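Protein Niban 2 (Homo sapiens, PDB 7CTP) is a PH-domain protein of the cytosol and plasma membrane that may suppress apoptosis and may promote melanoma cell invasion. Local coordinates at residues A55-R60 / R437-N442; L239-L244 / A273-V278; S320-F325 / P516-L521; E409-D414 / S423-F428. All coordinates share one frame; numbering follows the deposited sequence.

Contact 1 of 4, residues A55-R60 / R437-N442; sequences AQLLWR and REQMDN
R60 closes this contact by laying one edge of its guanidinium against the carboxylate of D441. CB starts alongside D441 OD2 (3.9 Å). CG stands anti to the backbone N, and CD passes the same oxygen. A bend at chi3 (-57°) then swings NE inward. NE is shared by both oxygens: its bond to D441 OD2 is 3.1 Å long, the one to D441 OD1 3.2 Å. At the tip, NH2 takes D441 OD1 at 3.0 Å, so that oxygen accepts from two nitrogens of one arginine. This is a side-on salt bridge through NE and NH2. D441 lies near the guanidinium plane, but NH2 meets OD1 from 42° above the carboxylate plane.

The bridge docks the linker that runs from helix 10-48 to strand 70-77, the first strand of the PH domain, against helix 422-455. D482 of helix 464-511 receives the amides of Q56 and L57, so the linker is held from a second helix as well. Beside the bridge a water accepts from R60 N (2.8 Å) and donates to D441 OD2. N442 fills the middle. Its CB lies 3.4 Å from L58 O and also packs against L57 CD1, which also faces Q439 OE1. Its side chain crosses the W59 indole obliquely, the amide and ring planes 16° apart, with ND2 3.1 Å from W59 CD1.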
# COMPACT_ATOMS: atom_id res chain seq x y z
N ALA A 55 -8.15 -20.15 4.41
CA ALA A 55 -6.75 -20.38 4.72
C ALA A 55 -6.62 -21.54 5.71
O ALA A 55 -7.58 -21.94 6.37
CB ALA A 55 -6.11 -19.13 5.30
N GLN A 56 -5.41 -22.09 5.78
CA GLN A 56 -5.12 -23.13 6.76
C GLN A 56 -4.77 -22.54 8.11
O GLN A 56 -5.18 -23.07 9.15
CB GLN A 56 -3.98 -24.02 6.25
CG GLN A 56 -4.24 -24.63 4.90
CD GLN A 56 -4.65 -26.08 4.99
OE1 GLN A 56 -5.28 -26.49 5.96
NE2 GLN A 56 -4.29 -26.86 3.98
N LEU A 57 -4.02 -21.44 8.12
CA LEU A 57 -3.75 -20.75 9.37
C LEU A 57 -5.00 -20.00 9.82
O LEU A 57 -5.87 -19.64 9.02
CB LEU A 57 -2.58 -19.76 9.21
CG LEU A 57 -1.18 -20.35 9.02
CD1 LEU A 57 -0.16 -19.27 8.66
CD2 LEU A 57 -0.75 -21.08 10.27
N LEU A 58 -5.10 -19.80 11.13
CA LEU A 58 -6.15 -18.96 11.67
C LEU A 58 -5.72 -17.50 11.58
O LEU A 58 -4.53 -17.18 11.53
CB LEU A 58 -6.43 -19.33 13.13
CG LEU A 58 -6.77 -20.80 13.36
CD1 LEU A 58 -7.07 -21.03 14.82
CD2 LEU A 58 -7.96 -21.21 12.49
N TRP A 59 -6.71 -16.61 11.55
CA TRP A 59 -6.48 -15.17 11.50
C TRP A 59 -7.00 -14.55 12.79
O TRP A 59 -8.11 -14.86 13.24
CB TRP A 59 -7.17 -14.53 10.29
CG TRP A 59 -6.77 -15.11 8.94
CD1 TRP A 59 -5.76 -16.01 8.69
CD2 TRP A 59 -7.36 -14.81 7.66
NE1 TRP A 59 -5.70 -16.29 7.34
CE2 TRP A 59 -6.67 -15.57 6.69
CE3 TRP A 59 -8.42 -13.99 7.25
CZ2 TRP A 59 -7.00 -15.52 5.33
CZ3 TRP A 59 -8.74 -13.94 5.90
CH2 TRP A 59 -8.03 -14.70 4.96
N ARG A 60 -6.19 -13.68 13.39
CA ARG A 60 -6.56 -12.98 14.61
C ARG A 60 -7.82 -12.15 14.38
O ARG A 60 -7.94 -11.46 13.37
CB ARG A 60 -5.38 -12.10 15.03
CG ARG A 60 -5.51 -11.37 16.32
CD ARG A 60 -4.35 -10.40 16.47
NE ARG A 60 -3.06 -11.09 16.40
CZ ARG A 60 -2.56 -11.85 17.37
NH1 ARG A 60 -3.24 -12.01 18.50
NH2 ARG A 60 -1.39 -12.46 17.21
N ARG A 437 4.12 -9.75 7.04
CA ARG A 437 3.63 -9.41 8.37
C ARG A 437 2.35 -10.17 8.69
O ARG A 437 2.19 -10.72 9.79
CB ARG A 437 3.41 -7.91 8.49
CG ARG A 437 3.18 -7.42 9.91
CD ARG A 437 3.04 -5.90 9.96
NE ARG A 437 1.78 -5.44 9.36
CZ ARG A 437 1.30 -4.21 9.48
NH1 ARG A 437 1.97 -3.32 10.20
NH2 ARG A 437 0.15 -3.88 8.90
N GLU A 438 1.44 -10.23 7.72
CA GLU A 438 0.19 -10.96 7.90
C GLU A 438 0.45 -12.43 8.19
O GLU A 438 -0.12 -13.01 9.12
CB GLU A 438 -0.69 -10.80 6.66
CG GLU A 438 -1.21 -9.39 6.47
CD GLU A 438 -1.80 -9.14 5.09
OE1 GLU A 438 -2.53 -8.14 4.94
OE2 GLU A 438 -1.52 -9.93 4.16
N GLN A 439 1.33 -13.06 7.41
CA GLN A 439 1.55 -14.49 7.57
C GLN A 439 2.26 -14.80 8.88
O GLN A 439 2.01 -15.84 9.50
CB GLN A 439 2.31 -15.06 6.38
CG GLN A 439 1.49 -15.08 5.10
CD GLN A 439 0.07 -15.58 5.33
OE1 GLN A 439 -0.14 -16.71 5.76
NE2 GLN A 439 -0.91 -14.73 5.03
N MET A 440 3.14 -13.90 9.34
CA MET A 440 3.74 -14.09 10.65
C MET A 440 2.70 -13.96 11.76
O MET A 440 2.67 -14.77 12.69
CB MET A 440 4.88 -13.09 10.87
CG MET A 440 5.51 -13.16 12.25
SD MET A 440 6.42 -14.71 12.50
CE MET A 440 8.06 -14.15 12.06
N ASP A 441 1.83 -12.95 11.66
CA ASP A 441 0.79 -12.79 12.67
C ASP A 441 -0.14 -14.00 12.68
O ASP A 441 -0.54 -14.47 13.75
CB ASP A 441 -0.01 -11.51 12.43
CG ASP A 441 -0.87 -11.12 13.64
OD1 ASP A 441 -0.33 -11.06 14.77
OD2 ASP A 441 -2.07 -10.84 13.45
N ASN A 442 -0.48 -14.51 11.51
CA ASN A 442 -1.34 -15.70 11.46
C ASN A 442 -0.64 -16.89 12.10
O ASN A 442 -1.28 -17.70 12.78
CB ASN A 442 -1.74 -16.02 10.03
CG ASN A 442 -2.62 -14.93 9.41
OD1 ASN A 442 -3.08 -14.02 10.09
ND2 ASN A 442 -2.85 -15.04 8.11
O HOH W 1 -3.70 -12.95 12.24

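Contact 2 of 4, residues L239-L244 / A273-V278; sequences LVMEEL and AVYHMV
V240 and M241 meet V274, Y275 and V278 where two successive helices, 232-252 and 260-337, pack as a helical hairpin. The short axes approach to 10.2 Å with their directions 130° apart, so the pair is splayed well away from antiparallel. V240 and V278 reach toward each other tip to tip: V278 CG1 comes within 3.6 Å of V240 CB and 3.7 Å of V240 CG1. V278 CG2 is shared, touching V240 CG1 on one hand and M241 SD (4.1 Å) on the other.

M241 carries the other half. Its CG stands anti to the carbonyl carbon and meets Y275 CD1 at 4.0 Å, at the edge of the phenol ring, the two side chains crossing at about a right angle. A bend at chi2 (-59°) then folds the sulphur toward helix 260-337, where SD lies 3.7 Å from V274 CG1 and 3.9 Å from Y275 CA. A second bend, at chi3, brings CE close to V274 CG1 and Y275 N.

V274 and V278 stand one helical turn apart, and the thioether sits against both. Around the hairpin, M241 also touches Y165, in the loop between PH-domain strands 157-162 and 169-173, and V274 leans on L248, further along helix 232-252. L244 packs against T20 and I23 of helix 10-48.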
# COMPACT_ATOMS: atom_id res chain seq x y z
N LEU A 239 -3.46 12.33 -5.97
CA LEU A 239 -3.96 12.47 -7.34
C LEU A 239 -4.06 13.93 -7.76
O LEU A 239 -3.61 14.30 -8.85
CB LEU A 239 -5.33 11.80 -7.44
CG LEU A 239 -5.97 11.67 -8.82
CD1 LEU A 239 -5.23 10.62 -9.66
CD2 LEU A 239 -7.43 11.28 -8.65
N VAL A 240 -4.68 14.75 -6.91
CA VAL A 240 -4.82 16.18 -7.20
C VAL A 240 -3.46 16.85 -7.30
O VAL A 240 -3.20 17.62 -8.24
CB VAL A 240 -5.70 16.86 -6.13
CG1 VAL A 240 -5.71 18.39 -6.34
CG2 VAL A 240 -7.12 16.32 -6.19
N MET A 241 -2.57 16.60 -6.33
CA MET A 241 -1.26 17.25 -6.35
C MET A 241 -0.46 16.86 -7.59
O MET A 241 0.24 17.70 -8.17
CB MET A 241 -0.45 16.91 -5.10
CG MET A 241 -1.03 17.46 -3.79
SD MET A 241 -1.20 19.26 -3.74
CE MET A 241 0.53 19.76 -3.73
N GLU A 242 -0.54 15.60 -8.00
CA GLU A 242 0.16 15.18 -9.21
C GLU A 242 -0.31 15.99 -10.41
O GLU A 242 0.50 16.41 -11.25
CB GLU A 242 -0.06 13.68 -9.46
CG GLU A 242 0.46 13.18 -10.81
CD GLU A 242 0.13 11.71 -11.05
OE1 GLU A 242 -1.04 11.30 -10.88
OE2 GLU A 242 1.06 10.96 -11.42
N GLU A 243 -1.60 16.25 -10.50
CA GLU A 243 -2.15 16.94 -11.65
C GLU A 243 -1.88 18.44 -11.59
O GLU A 243 -1.51 19.05 -12.60
CB GLU A 243 -3.65 16.66 -11.75
CG GLU A 243 -4.28 17.16 -13.03
CD GLU A 243 -5.63 16.53 -13.32
OE1 GLU A 243 -5.84 15.35 -12.94
OE2 GLU A 243 -6.47 17.22 -13.92
N LEU A 244 -2.03 19.05 -10.41
CA LEU A 244 -1.94 20.50 -10.29
C LEU A 244 -0.53 21.01 -10.05
O LEU A 244 -0.25 22.17 -10.36
CB LEU A 244 -2.83 21.00 -9.15
CG LEU A 244 -4.32 20.78 -9.33
CD1 LEU A 244 -5.10 21.61 -8.31
CD2 LEU A 244 -4.74 21.14 -10.75
N ALA A 273 1.35 23.38 2.21
CA ALA A 273 0.14 24.15 2.45
C ALA A 273 -0.95 23.79 1.45
O ALA A 273 -2.12 23.65 1.83
CB ALA A 273 0.44 25.65 2.40
N VAL A 274 -0.59 23.63 0.17
CA VAL A 274 -1.58 23.22 -0.82
C VAL A 274 -2.05 21.80 -0.55
O VAL A 274 -3.25 21.50 -0.67
CB VAL A 274 -1.00 23.36 -2.24
CG1 VAL A 274 -1.99 22.82 -3.29
CG2 VAL A 274 -0.68 24.84 -2.55
N TYR A 275 -1.14 20.91 -0.16
CA TYR A 275 -1.53 19.54 0.17
C TYR A 275 -2.59 19.52 1.27
O TYR A 275 -3.56 18.76 1.19
CB TYR A 275 -0.30 18.72 0.59
CG TYR A 275 -0.61 17.29 0.99
CD1 TYR A 275 -0.76 16.29 0.04
CD2 TYR A 275 -0.77 16.95 2.34
CE1 TYR A 275 -1.06 14.97 0.41
CE2 TYR A 275 -1.08 15.65 2.72
CZ TYR A 275 -1.22 14.66 1.76
OH TYR A 275 -1.52 13.36 2.17
N HIS A 276 -2.42 20.35 2.31
CA HIS A 276 -3.41 20.40 3.39
C HIS A 276 -4.77 20.87 2.90
O HIS A 276 -5.81 20.30 3.27
CB HIS A 276 -2.92 21.32 4.51
CG HIS A 276 -4.02 21.80 5.42
ND1 HIS A 276 -4.48 21.06 6.48
CD2 HIS A 276 -4.76 22.93 5.39
CE1 HIS A 276 -5.46 21.71 7.08
NE2 HIS A 276 -5.65 22.85 6.44
N MET A 277 -4.78 21.93 2.09
CA MET A 277 -6.02 22.46 1.52
C MET A 277 -6.72 21.42 0.67
O MET A 277 -7.94 21.22 0.76
CB MET A 277 -5.64 23.68 0.68
CG MET A 277 -6.70 24.67 0.40
SD MET A 277 -5.89 25.84 -0.72
CE MET A 277 -7.06 25.73 -2.05
N VAL A 278 -5.96 20.75 -0.20
CA VAL A 278 -6.50 19.69 -1.04
C VAL A 278 -7.06 18.55 -0.20
O VAL A 278 -8.14 18.01 -0.48
CB VAL A 278 -5.42 19.19 -2.01
CG1 VAL A 278 -5.82 17.86 -2.64
CG2 VAL A 278 -5.13 20.24 -3.08

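Contact 3 of 4, residues S320-F325 / P516-L521; sequences SKIRAF and PRFQEL
NH1 of R517 is held by a salt bridge to E514 and at the same time comes within 3.8 Å of F325 CE1, so the guanidinium is anchored where it meets the ring. The contact joins the long helix 260-337 to a 3-10 segment in the connection between helices 464-511 and 532-555, at the periphery of the helical part of the chain. Arginine and ring form an off-centre cation-pi contact: R517 CZ lies 4.6 Å from the F325 centroid, 27° off the ring normal. The two flat groups are steeply inclined, planes 69° apart, and NH2 comes nearest, 3.6 Å from F325 CD1. The acidic partner would temper the positive charge that faces the ring.

F518 is the wedge. Its CG stands anti to the carbonyl carbon (chi1 -65°), and its ring enters between R517 and I322: R517 CG lies over one face toward the rim, while I322 CG1 sits over the centre of the opposite face, 4.0 Å from the centroid in a CH-pi contact. The CE1 corner of the ring approaches K321 O at 3.6 Å, and CZ touches F325 CB at 4.0 Å. The F325 and F518 rings themselves are oblique.

T535 and Y536 of helix 532-555 touch I322, and T510 and C511 of helix 464-511 touch F325. At the other end of the contact the aliphatic part of K321 crosses L521 at about a right angle, its CG 3.8 Å from L521 CD1.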
# COMPACT_ATOMS: atom_id res chain seq x y z
N SER A 320 -18.64 -10.69 -25.85
CA SER A 320 -18.50 -11.38 -27.13
C SER A 320 -18.31 -10.39 -28.27
O SER A 320 -17.52 -10.63 -29.19
CB SER A 320 -19.72 -12.26 -27.40
OG SER A 320 -20.84 -11.46 -27.73
N LYS A 321 -19.02 -9.25 -28.22
CA LYS A 321 -18.89 -8.24 -29.26
C LYS A 321 -17.56 -7.51 -29.16
O LYS A 321 -16.97 -7.13 -30.18
CB LYS A 321 -20.04 -7.24 -29.16
CG LYS A 321 -21.41 -7.87 -29.33
CD LYS A 321 -21.61 -8.43 -30.73
CE LYS A 321 -23.07 -8.85 -30.93
NZ LYS A 321 -23.18 -10.17 -31.61
N ILE A 322 -17.09 -7.28 -27.93
CA ILE A 322 -15.78 -6.65 -27.75
C ILE A 322 -14.66 -7.59 -28.22
O ILE A 322 -13.72 -7.17 -28.90
CB ILE A 322 -15.60 -6.24 -26.28
CG1 ILE A 322 -16.60 -5.13 -25.92
CG2 ILE A 322 -14.16 -5.81 -26.01
CD1 ILE A 322 -16.63 -4.81 -24.43
N ARG A 323 -14.77 -8.88 -27.85
CA ARG A 323 -13.81 -9.89 -28.30
C ARG A 323 -13.68 -9.90 -29.82
O ARG A 323 -12.57 -9.84 -30.36
CB ARG A 323 -14.23 -11.27 -27.80
CG ARG A 323 -13.71 -11.66 -26.46
CD ARG A 323 -14.04 -13.12 -26.16
NE ARG A 323 -14.61 -13.28 -24.82
CZ ARG A 323 -15.89 -13.53 -24.57
NH1 ARG A 323 -16.75 -13.68 -25.57
NH2 ARG A 323 -16.31 -13.66 -23.32
N ALA A 324 -14.81 -9.97 -30.51
CA ALA A 324 -14.81 -9.95 -31.97
C ALA A 324 -14.00 -8.78 -32.51
O ALA A 324 -13.33 -8.90 -33.54
CB ALA A 324 -16.24 -9.90 -32.50
N PHE A 325 -14.04 -7.65 -31.80
CA PHE A 325 -13.41 -6.42 -32.26
C PHE A 325 -11.91 -6.39 -31.96
O PHE A 325 -11.11 -6.01 -32.82
CB PHE A 325 -14.13 -5.23 -31.62
CG PHE A 325 -13.41 -3.92 -31.72
CD1 PHE A 325 -13.24 -3.30 -32.94
CD2 PHE A 325 -12.94 -3.28 -30.58
CE1 PHE A 325 -12.58 -2.08 -33.03
CE2 PHE A 325 -12.29 -2.07 -30.66
CZ PHE A 325 -12.11 -1.47 -31.89
N PRO A 516 -17.13 3.40 -26.95
CA PRO A 516 -18.46 3.93 -26.62
C PRO A 516 -19.57 3.41 -27.51
O PRO A 516 -20.74 3.42 -27.09
CB PRO A 516 -18.28 5.45 -26.77
CG PRO A 516 -16.83 5.66 -26.45
CD PRO A 516 -16.14 4.49 -27.06
N ARG A 517 -19.26 2.93 -28.72
CA ARG A 517 -20.29 2.39 -29.59
C ARG A 517 -20.94 1.14 -29.01
O ARG A 517 -22.06 0.80 -29.41
CB ARG A 517 -19.71 2.11 -30.98
CG ARG A 517 -19.23 0.67 -31.20
CD ARG A 517 -18.26 0.55 -32.38
NE ARG A 517 -17.98 -0.85 -32.70
CZ ARG A 517 -16.89 -1.28 -33.33
NH1 ARG A 517 -15.96 -0.42 -33.73
NH2 ARG A 517 -16.73 -2.57 -33.57
N PHE A 518 -20.28 0.47 -28.07
CA PHE A 518 -20.83 -0.72 -27.43
C PHE A 518 -21.78 -0.40 -26.28
O PHE A 518 -22.37 -1.34 -25.74
CB PHE A 518 -19.72 -1.62 -26.88
CG PHE A 518 -18.81 -2.21 -27.93
CD1 PHE A 518 -19.22 -3.28 -28.71
CD2 PHE A 518 -17.52 -1.72 -28.11
CE1 PHE A 518 -18.38 -3.84 -29.66
CE2 PHE A 518 -16.68 -2.27 -29.06
CZ PHE A 518 -17.11 -3.33 -29.84
N GLN A 519 -21.91 0.87 -25.88
CA GLN A 519 -22.78 1.20 -24.75
C GLN A 519 -24.21 0.76 -25.01
O GLN A 519 -24.91 0.33 -24.09
CB GLN A 519 -22.74 2.69 -24.46
CG GLN A 519 -23.57 3.07 -23.22
CD GLN A 519 -22.95 2.57 -21.95
OE1 GLN A 519 -21.73 2.61 -21.78
NE2 GLN A 519 -23.78 2.09 -21.03
N GLU A 520 -24.65 0.87 -26.27
CA GLU A 520 -26.04 0.60 -26.61
C GLU A 520 -26.45 -0.85 -26.37
O GLU A 520 -27.65 -1.14 -26.40
CB GLU A 520 -26.28 0.97 -28.08
CG GLU A 520 -25.43 0.18 -29.05
CD GLU A 520 -25.76 0.48 -30.50
OE1 GLU A 520 -25.24 -0.24 -31.39
OE2 GLU A 520 -26.53 1.44 -30.75
N LEU A 521 -25.50 -1.74 -26.11
CA LEU A 521 -25.78 -3.14 -25.82
C LEU A 521 -26.11 -3.40 -24.35
O LEU A 521 -26.52 -4.51 -24.02
CB LEU A 521 -24.58 -4.01 -26.20
CG LEU A 521 -24.04 -3.88 -27.62
CD1 LEU A 521 -22.77 -4.71 -27.76
CD2 LEU A 521 -25.09 -4.30 -28.65

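Contact 4 of 4, residues E409-D414 / S423-F428; sequences ESLRLD and SSTSVF
T425 and L413 make the tight part of this contact. The amide N of L413 donates to T425 OG1 (3.1 Å, 151° at the hydrogen), and the same hydroxyl is bonded to the carbonyl oxygen of D421, just ahead of helix 422-455. OG1 stands anti to the carbonyl carbon of T425 (chi1 -66°), beside its backbone N. The methyl CG2 is turned the other way, against L411 O at 3.4 Å and L411 CG at 4.1 Å. One threonine thus faces the loop with its hydroxyl at L413 and its methyl at L411.

Deeper in, L413 CD1 reaches F428 CD2 at 3.8 Å, crossing it at about a right angle, and L411 CD2 comes up to T425 O at 3.8 Å and, more loosely, to F428 CB at 4.3 Å. Helices close this side: A348 and L349 of helix 342-378 touch L413 and L411, and F490 and A494 of helix 464-511 touch F428.

The solvent side is loose. Between the two inward leucines, R412 starts its side chain away from the helix at CB, and its guanidinium makes a cation-pi contact with F420; its backbone passes T425 OG1, with R412 C at 4.0 Å. With a donor on L413 and an acceptor on D421, the buried hydroxyl is used in both directions, which ties the loop to the first turn of the helix that follows it.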
# COMPACT_ATOMS: atom_id res chain seq x y z
N GLU A 409 14.69 -6.02 -0.44
CA GLU A 409 15.37 -4.84 -0.94
C GLU A 409 16.25 -5.13 -2.15
O GLU A 409 16.66 -4.19 -2.83
CB GLU A 409 16.17 -4.17 0.18
CG GLU A 409 15.23 -3.40 1.11
CD GLU A 409 15.68 -3.40 2.55
OE1 GLU A 409 14.81 -3.45 3.43
OE2 GLU A 409 16.90 -3.30 2.80
N SER A 410 16.51 -6.40 -2.45
CA SER A 410 17.20 -6.74 -3.70
C SER A 410 16.26 -6.81 -4.90
O SER A 410 16.73 -7.07 -6.02
CB SER A 410 17.96 -8.06 -3.54
OG SER A 410 17.08 -9.14 -3.31
N LEU A 411 14.96 -6.59 -4.71
CA LEU A 411 14.02 -6.67 -5.82
C LEU A 411 14.32 -5.59 -6.85
O LEU A 411 14.48 -4.42 -6.50
CB LEU A 411 12.58 -6.52 -5.33
CG LEU A 411 11.55 -6.45 -6.46
CD1 LEU A 411 11.57 -7.74 -7.28
CD2 LEU A 411 10.16 -6.15 -5.94
N ARG A 412 14.40 -6.00 -8.12
CA ARG A 412 14.49 -5.06 -9.23
C ARG A 412 13.68 -5.61 -10.39
O ARG A 412 13.98 -6.69 -10.90
CB ARG A 412 15.95 -4.82 -9.65
CG ARG A 412 16.76 -4.05 -8.61
CD ARG A 412 18.16 -3.69 -9.08
NE ARG A 412 18.14 -2.64 -10.10
CZ ARG A 412 18.22 -2.87 -11.41
NH1 ARG A 412 18.31 -4.11 -11.86
NH2 ARG A 412 18.20 -1.86 -12.27
N LEU A 413 12.64 -4.87 -10.80
CA LEU A 413 11.70 -5.32 -11.82
C LEU A 413 11.83 -4.43 -13.05
O LEU A 413 11.89 -3.20 -12.93
CB LEU A 413 10.26 -5.27 -11.32
CG LEU A 413 9.79 -6.25 -10.25
CD1 LEU A 413 8.46 -5.80 -9.66
CD2 LEU A 413 9.68 -7.66 -10.81
N ASP A 414 11.88 -5.05 -14.23
CA ASP A 414 11.76 -4.32 -15.48
C ASP A 414 10.28 -4.15 -15.82
O ASP A 414 9.44 -4.97 -15.45
CB ASP A 414 12.45 -5.05 -16.62
CG ASP A 414 13.93 -4.76 -16.71
OD1 ASP A 414 14.48 -4.07 -15.82
OD2 ASP A 414 14.56 -5.22 -17.69
N SER A 423 8.48 2.34 -10.12
CA SER A 423 7.21 2.35 -9.40
C SER A 423 6.75 0.94 -9.06
O SER A 423 6.35 0.67 -7.92
CB SER A 423 6.14 3.07 -10.24
OG SER A 423 6.59 4.36 -10.61
N SER A 424 6.79 0.03 -10.05
CA SER A 424 6.40 -1.35 -9.81
C SER A 424 7.24 -1.96 -8.70
O SER A 424 6.73 -2.63 -7.80
CB SER A 424 6.53 -2.18 -11.08
OG SER A 424 5.62 -1.75 -12.08
N THR A 425 8.55 -1.71 -8.74
CA THR A 425 9.45 -2.26 -7.73
C THR A 425 9.07 -1.78 -6.33
O THR A 425 8.95 -2.57 -5.40
CB THR A 425 10.89 -1.90 -8.05
OG1 THR A 425 11.28 -2.55 -9.27
CG2 THR A 425 11.81 -2.34 -6.92
N SER A 426 8.87 -0.47 -6.18
CA SER A 426 8.50 0.09 -4.88
C SER A 426 7.19 -0.50 -4.37
O SER A 426 7.11 -0.97 -3.22
CB SER A 426 8.39 1.61 -4.98
OG SER A 426 7.97 2.16 -3.75
N VAL A 427 6.15 -0.47 -5.20
CA VAL A 427 4.83 -0.94 -4.76
C VAL A 427 4.89 -2.41 -4.37
O VAL A 427 4.32 -2.84 -3.36
CB VAL A 427 3.79 -0.68 -5.86
CG1 VAL A 427 2.52 -1.47 -5.60
CG2 VAL A 427 3.49 0.82 -5.95
N PHE A 428 5.61 -3.22 -5.15
CA PHE A 428 5.57 -4.65 -4.92
C PHE A 428 6.46 -5.08 -3.76
O PHE A 428 6.20 -6.10 -3.13
CB PHE A 428 5.89 -5.38 -6.23
CG PHE A 428 4.75 -5.31 -7.21
CD1 PHE A 428 3.47 -5.66 -6.80
CD2 PHE A 428 4.93 -4.85 -8.49
CE1 PHE A 428 2.39 -5.58 -7.67
CE2 PHE A 428 3.86 -4.76 -9.37
CZ PHE A 428 2.60 -5.13 -8.96

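How the contacts relate
Contacts 2 and 4 are buried, contacts 1 and 3 only partly so, and contact 3 lies farthest from the chain's centre, about 34 Å away. Helix 422-455 serves contacts 1 and 4, whose nearest atoms are about 11 Å apart; helix 260-337 serves contacts 2 and 3, about 20 Å apart. The chemistry follows the setting. The half-exposed contacts use arginine, in a salt bridge in contact 1 and in an off-centre cation-pi contact with a phenyl ring in contact 3. Contact 2 is apolar, and contact 4 adds one hydroxyl bond to leucine packing. Contact 2 alone pairs two regular helices, the others setting a loop or 3-10 segment against one.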